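Local atomic coordinates of Methylcobalamin\: coenzyme M methyltransferase (Methanosarcina mazei, PDB entry 4AY7), a protein that transfers the methyl group of a methylated corrinoid to coenzyme M, a zinc-dependent step of methanogenesis, on a TIM-barrel scaffold of the uroporphyrinogen decarboxylase family. Residues 218-221 and 222-225; 274-277 and 278-282; 56-59 and 60-63. All blocks are in the same frame, centred on the assembly; numbering follows the deposited sequence. Where two conformers were deposited one is given.

Contact 1. Residues 218-221 and 222-225; sequences LMSP and DSFR
An N-cap at the start of helix 221-238, the helix that follows barrel strand 206-210, joins S220 to S223. The cap illustrates how a serine set just before a helix can answer an amide that the first turn itself leaves poorly bonded. S220 OG accepts from S223 N at 2.9 Å; in the conformer given, one of two deposited for S223, the hydroxyl of that residue also donates to S220 OG. The first torsion of S220 (chi1 73°) sets OG between its backbone N and carbonyl carbon, which turns it forward over the opening turn. The backbone adds a second grip: S220 O accepts from F224 N at 2.9 Å, with the donor in the carbonyl plane, and only weakly from S223 N. P221, the first helical residue, has no amide hydrogen, and the first turn of a helix has no i to i+4 bond that needs one; its O takes R225 N at 3.0 Å. Beside the cap, the methyl CE of the buried M219 lies against S223 CB at 3.7 Å, its chain folded at chi2 and chi3, and the M219 side chain also touches F170 and S174 of helix 167-176. F224 turns away from the cap to touch I254 and D257 of helix 252-259. On the outer side R225 bends at chi3, laying its guanidinium over P221 O. NH1 forms a salt bridge with D257, tying this helix start to helix 252-259, and NH2 forms another with D222. That second bridge reaches D222 OD1 from its anti side at 3.2 Å, some 17° out of the carboxylate plane.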
loop_
_atom_site.group_PDB
_atom_site.type_symbol
_atom_site.label_atom_id
_atom_site.label_comp_id
_atom_site.label_asym_id
_atom_site.label_seq_id
_atom_site.Cartn_x
_atom_site.Cartn_y
_atom_site.Cartn_z
ATOM N N LEU A 218 -9.513 9.857 11.013
ATOM C CA LEU A 218 -9.783 11.056 10.164
ATOM C C LEU A 218 -11.267 11.138 9.747
ATOM O O LEU A 218 -11.807 12.232 9.735
ATOM C CB LEU A 218 -8.892 11.047 8.919
ATOM C CG LEU A 218 -7.381 11.202 9.227
ATOM C CD1 LEU A 218 -6.384 10.779 8.136
ATOM C CD2 LEU A 218 -7.145 12.626 9.668
ATOM N N MET A 219 -11.893 10.015 9.362
ATOM C CA MET A 219 -13.330 9.995 8.965
ATOM C C MET A 219 -14.111 9.044 9.885
ATOM O O MET A 219 -13.641 7.946 10.147
ATOM C CB MET A 219 -13.474 9.510 7.506
ATOM C CG MET A 219 -12.869 10.420 6.464
ATOM S SD MET A 219 -13.790 11.961 6.178
ATOM C CE MET A 219 -15.412 11.304 5.694
ATOM N N SER A 220 -15.292 9.456 10.336
ATOM C CA SER A 220 -16.150 8.644 11.128
ATOM C C SER A 220 -16.455 7.303 10.454
ATOM O O SER A 220 -16.687 7.271 9.231
ATOM C CB SER A 220 -17.491 9.343 11.380
ATOM O OG SER A 220 -18.316 9.368 10.214
ATOM N N PRO A 221 -16.567 6.236 11.254
ATOM C CA PRO A 221 -17.002 4.935 10.781
ATOM C C PRO A 221 -18.347 4.983 10.076
ATOM O O PRO A 221 -18.551 4.325 9.048
ATOM C CB PRO A 221 -17.076 4.086 12.070
ATOM C CG PRO A 221 -16.046 4.770 12.989
ATOM C CD PRO A 221 -16.127 6.219 12.661
ATOM N N ASP A 222 -19.271 5.760 10.623
ATOM C CA ASP A 222 -20.528 5.985 9.947
ATOM C C ASP A 222 -20.318 6.551 8.528
ATOM O O ASP A 222 -21.067 6.124 7.600
ATOM C CB ASP A 222 -21.400 6.983 10.715
ATOM C CG ASP A 222 -22.170 6.321 11.836
ATOM O OD1 ASP A 222 -22.109 5.083 11.985
ATOM O OD2 ASP A 222 -22.911 7.045 12.531
ATOM N N SER A 223 -19.347 7.469 8.350
ATOM C CA SER A 223 -19.027 7.994 7.034
ATOM C C SER A 223 -18.363 7.001 6.127
ATOM O O SER A 223 -18.586 7.022 4.874
ATOM C CB SER A 223 -18.138 9.218 7.130
ATOM O OG SER A 223 -18.984 10.279 7.518
ATOM N N PHE A 224 -17.548 6.107 6.734
ATOM C CA PHE A 224 -16.975 5.037 5.959
ATOM C C PHE A 224 -18.104 4.198 5.328
ATOM O O PHE A 224 -18.037 3.827 4.144
ATOM C CB PHE A 224 -16.083 4.158 6.850
ATOM C CG PHE A 224 -15.397 3.076 6.106
ATOM C CD1 PHE A 224 -16.035 1.845 5.907
ATOM C CD2 PHE A 224 -14.082 3.271 5.585
ATOM C CE1 PHE A 224 -15.394 0.874 5.181
ATOM C CE2 PHE A 224 -13.460 2.301 4.839
ATOM C CZ PHE A 224 -14.090 1.062 4.694
ATOM N N ARG A 225 -19.068 3.798 6.156
ATOM C CA ARG A 225 -20.163 2.930 5.672
ATOM C C ARG A 225 -21.087 3.649 4.733
ATOM O O ARG A 225 -21.521 3.080 3.752
ATOM C CB ARG A 225 -20.950 2.300 6.811
ATOM C CG ARG A 225 -20.120 1.246 7.526
ATOM C CD ARG A 225 -20.856 0.706 8.706
ATOM N NE ARG A 225 -20.953 1.604 9.862
ATOM C CZ ARG A 225 -20.109 1.615 10.881
ATOM N NH1 ARG A 225 -19.035 0.829 10.915
ATOM N NH2 ARG A 225 -20.362 2.421 11.878
#

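Contact 2. Residues 274-277 and 278-282; sequences SAKK and GKEVI
K276 and E280, one helical turn apart, meet through a single salt bridge at the surface. Their side chains run alongside each other in the same direction, and NZ of K276 comes within 3.3 Å of E280 OE2, a weak hydrogen bond. CG of K276 is anti to the backbone N (chi1 -180°) and the chain stays nearly straight until it bends at chi4, which carries the ammonium over toward the next turn. E280 extends beyond CG, and E280 CG also lies 3.5 Å from the backbone oxygen K276 O. A second charged pair leads out of the helix: K279 NZ forms a salt bridge with D319, a magnesium-binding residue of this enzyme, and a magnesium ion lies about 4 Å from the K279 side chain.

Capping is the second kind of interaction. S274 sits at the N-cap, and its OG accepts from K277 N at 2.9 Å, an amide that is otherwise bonded only weakly to S274 O.

The helix so opened, 275-282, is the crossover helix of a beta-alpha-beta unit between barrel strands 265-267 and 287-292. Its backbone bonds follow the i to i+4 rule without a break: G278 N to S274 O at 3.0 Å, nearly straight at 177°, then K279 N to A275 O, E280 N to K276 O and V281 N to K277 O.

Van der Waals contacts of side-chain carbons complete the account. The methylenes of K279 fold back on A275 O, with CG at 3.3 Å, before the chain turns outward. A275, K279 and I282 touch strand 287-292, whereas V281 and I282 pack on helix 252-259. CG2 of V281 lies 3.6 Å from K277 O.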
loop_
_atom_site.group_PDB
_atom_site.type_symbol
_atom_site.label_atom_id
_atom_site.label_comp_id
_atom_site.label_asym_id
_atom_site.label_seq_id
_atom_site.Cartn_x
_atom_site.Cartn_y
_atom_site.Cartn_z
ATOM N N SER A 274 -4.011 -8.224 18.154
ATOM C CA SER A 274 -3.305 -9.362 17.642
ATOM C C SER A 274 -3.805 -9.802 16.281
ATOM O O SER A 274 -4.933 -9.540 15.892
ATOM C CB SER A 274 -3.512 -10.509 18.614
ATOM O OG SER A 274 -4.885 -10.953 18.598
ATOM N N ALA A 275 -2.962 -10.477 15.546
ATOM C CA ALA A 275 -3.427 -11.080 14.316
ATOM C C ALA A 275 -4.635 -12.052 14.599
ATOM O O ALA A 275 -5.642 -12.080 13.843
ATOM C CB ALA A 275 -2.268 -11.834 13.652
ATOM N N LYS A 276 -4.567 -12.804 15.689
ATOM C CA LYS A 276 -5.607 -13.727 16.054
ATOM C C LYS A 276 -6.951 -12.985 16.183
ATOM O O LYS A 276 -7.972 -13.447 15.641
ATOM C CB LYS A 276 -5.212 -14.454 17.335
ATOM C CG LYS A 276 -6.256 -15.483 17.815
ATOM C CD LYS A 276 -6.020 -15.813 19.285
ATOM C CE LYS A 276 -7.291 -16.327 19.992
ATOM N NZ LYS A 276 -7.930 -15.306 20.907
ATOM N N LYS A 277 -6.908 -11.787 16.767
ATOM C CA LYS A 277 -8.105 -11.064 17.002
ATOM C C LYS A 277 -8.625 -10.546 15.634
ATOM O O LYS A 277 -9.855 -10.673 15.283
ATOM C CB LYS A 277 -7.873 -9.933 17.984
ATOM C CG LYS A 277 -9.077 -9.028 18.121
ATOM C CD LYS A 277 -8.785 -7.784 18.968
ATOM C CE LYS A 277 -10.081 -7.385 19.723
ATOM N NZ LYS A 277 -10.203 -5.962 20.171
ATOM N N GLY A 278 -7.716 -9.971 14.847
ATOM C CA GLY A 278 -8.100 -9.519 13.519
ATOM C C GLY A 278 -8.754 -10.620 12.681
ATOM O O GLY A 278 -9.766 -10.371 11.962
ATOM N N LYS A 279 -8.188 -11.837 12.744
ATOM C CA LYS A 279 -8.718 -12.982 11.953
ATOM C C LYS A 279 -10.115 -13.338 12.416
ATOM O O LYS A 279 -10.957 -13.746 11.608
ATOM C CB LYS A 279 -7.767 -14.199 11.966
ATOM C CG LYS A 279 -6.450 -13.964 11.249
ATOM C CD LYS A 279 -6.576 -14.001 9.706
ATOM C CE LYS A 279 -6.752 -15.457 9.289
ATOM N NZ LYS A 279 -6.927 -15.581 7.845
ATOM N N GLU A 280 -10.386 -13.188 13.714
ATOM C CA GLU A 280 -11.713 -13.467 14.259
ATOM C C GLU A 280 -12.758 -12.505 13.705
ATOM O O GLU A 280 -13.873 -12.921 13.374
ATOM C CB GLU A 280 -11.773 -13.429 15.793
ATOM C CG GLU A 280 -11.153 -14.658 16.517
ATOM C CD GLU A 280 -11.279 -14.576 18.067
ATOM O OE1 GLU A 280 -12.219 -13.851 18.542
ATOM O OE2 GLU A 280 -10.453 -15.212 18.813
ATOM N N VAL A 281 -12.374 -11.225 13.595
ATOM C CA VAL A 281 -13.285 -10.183 13.074
ATOM C C VAL A 281 -13.584 -10.411 11.594
ATOM O O VAL A 281 -14.743 -10.398 11.183
ATOM C CB VAL A 281 -12.747 -8.779 13.322
ATOM C CG1 VAL A 281 -13.619 -7.730 12.614
ATOM C CG2 VAL A 281 -12.625 -8.488 14.796
ATOM N N ILE A 282 -12.579 -10.686 10.802
ATOM C CA ILE A 282 -12.779 -10.769 9.396
ATOM C C ILE A 282 -13.234 -12.102 8.882
ATOM O O ILE A 282 -13.844 -12.142 7.816
ATOM C CB ILE A 282 -11.520 -10.241 8.598
ATOM C CG1 ILE A 282 -10.397 -11.273 8.569
ATOM C CG2 ILE A 282 -11.091 -8.881 9.158
ATOM C CD1 ILE A 282 -9.107 -10.801 7.907
#

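Contact 3. Residues 56-59 and 60-63; sequences HTNP and ELMA
N58 holds the first turn of helix 59-71 with its side-chain oxygen, an asparagine N-cap. With CG anti to the backbone N (chi1 -180°), the amide swings back over the helix start, where OD1 takes L61 N at 3.2 Å from well above the carbonyl plane and E60 N, more weakly, at 2.9 Å. Its backbone oxygen meanwhile accepts from M62 N at 3.0 Å in a straight bond (167°), and A63 N closes on P59 O. On the outer side the packing is looser: the N58 amide and the L61 side chain cross obliquely, CG to CG at 4.0 Å, and the exposed E60 leads its carboxylate away from the turn. Replacing N58 by an alanine would probably leave the amides of E60 and L61 without their side-chain acceptor and fray the helix start. The buried side is closer: M62, bent at chi3, brings CE to 3.5 Å from H56 O, joining the short helix 54-57 to the new one. The H56 ring meets that of W52, its side chain about 6 Å from that of Q103 and about 7 Å from that of Q38, both coenzyme M-binding residues, though coenzyme M is absent from this model. P59, E60 and A63 touch helix 130-144, through V132, E135 and I139, while M62 packs on P81, just beyond strand 78-80.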
loop_
_atom_site.group_PDB
_atom_site.type_symbol
_atom_site.label_atom_id
_atom_site.label_comp_id
_atom_site.label_asym_id
_atom_site.label_seq_id
_atom_site.Cartn_x
_atom_site.Cartn_y
_atom_site.Cartn_z
ATOM N N HIS A 56 12.356 8.821 -6.737
ATOM C CA HIS A 56 10.946 9.055 -7.061
ATOM C C HIS A 56 10.750 9.455 -8.498
ATOM O O HIS A 56 9.668 9.321 -9.050
ATOM C CB HIS A 56 10.341 10.106 -6.171
ATOM C CG HIS A 56 10.537 9.921 -4.673
ATOM N ND1 HIS A 56 10.188 8.795 -3.971
ATOM C CD2 HIS A 56 10.909 10.865 -3.731
ATOM C CE1 HIS A 56 10.347 9.014 -2.667
ATOM N NE2 HIS A 56 10.855 10.288 -2.522
ATOM N N THR A 57 11.773 9.979 -9.142
ATOM C CA THR A 57 11.629 10.664 -10.445
ATOM C C THR A 57 12.348 9.944 -11.607
ATOM O O THR A 57 12.122 10.242 -12.774
ATOM C CB THR A 57 12.129 12.126 -10.328
ATOM O OG1 THR A 57 13.546 12.182 -9.981
ATOM C CG2 THR A 57 11.403 12.869 -9.198
ATOM N N ASN A 58 13.249 9.028 -11.308
ATOM C CA ASN A 58 14.030 8.358 -12.341
ATOM C C ASN A 58 13.659 6.865 -12.292
ATOM O O ASN A 58 13.907 6.239 -11.259
ATOM C CB ASN A 58 15.481 8.502 -11.924
ATOM C CG ASN A 58 16.478 7.854 -12.894
ATOM O OD1 ASN A 58 16.362 6.719 -13.301
ATOM N ND2 ASN A 58 17.526 8.608 -13.211
ATOM N N PRO A 59 13.146 6.279 -13.394
ATOM C CA PRO A 59 12.674 4.884 -13.304
ATOM C C PRO A 59 13.751 3.883 -12.975
ATOM O O PRO A 59 13.473 2.886 -12.311
ATOM C CB PRO A 59 12.134 4.563 -14.713
ATOM C CG PRO A 59 12.817 5.550 -15.602
ATOM C CD PRO A 59 12.933 6.822 -14.751
ATOM N N GLU A 60 14.953 4.138 -13.478
ATOM C CA GLU A 60 16.053 3.204 -13.225
ATOM C C GLU A 60 16.455 3.205 -11.765
ATOM O O GLU A 60 16.652 2.151 -11.192
ATOM C CB GLU A 60 17.243 3.480 -14.096
ATOM C CG GLU A 60 16.951 3.292 -15.568
ATOM C CD GLU A 60 17.086 1.865 -16.075
ATOM O OE1 GLU A 60 17.307 0.863 -15.292
ATOM O OE2 GLU A 60 16.900 1.728 -17.299
ATOM N N LEU A 61 16.558 4.356 -11.138
ATOM C CA LEU A 61 16.822 4.384 -9.687
ATOM C C LEU A 61 15.665 3.856 -8.828
ATOM O O LEU A 61 15.902 3.185 -7.801
ATOM C CB LEU A 61 17.283 5.776 -9.224
ATOM C CG LEU A 61 18.533 6.357 -9.858
ATOM C CD1 LEU A 61 18.652 7.832 -9.427
ATOM C CD2 LEU A 61 19.801 5.519 -9.535
ATOM N N MET A 62 14.428 4.130 -9.250
ATOM C CA MET A 62 13.269 3.552 -8.585
ATOM C C MET A 62 13.375 1.989 -8.619
ATOM O O MET A 62 13.200 1.304 -7.566
ATOM C CB MET A 62 11.984 4.034 -9.268
ATOM C CG MET A 62 10.695 3.573 -8.598
ATOM S SD MET A 62 9.192 4.228 -9.304
ATOM C CE MET A 62 9.190 5.910 -8.618
ATOM N N ALA A 63 13.648 1.434 -9.801
ATOM C CA ALA A 63 13.830 0.014 -9.962
ATOM C C ALA A 63 14.962 -0.497 -9.030
ATOM O O ALA A 63 14.795 -1.465 -8.275
ATOM C CB ALA A 63 14.126 -0.308 -11.404
#

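Overall arrangement
From the N terminus, the chain first meets contact 3, where helix 54-57 gives way to helix 59-71 ahead of the first barrel strand, 78-80. Contact 1 follows, ending the loop after strand 206-210 and opening helix 221-238; contact 2 comes last, starting the helix between strands 265-267 and 287-292. Each is a local turn at a helix start, and the three run in series without nesting or crossing. Contacts 1 and 2 both reach helix 252-259, their centres 21 Å apart. Contact 3 lies across the chain's centre from both, 36 Å from contact 1 and 37 Å from contact 2 between centres.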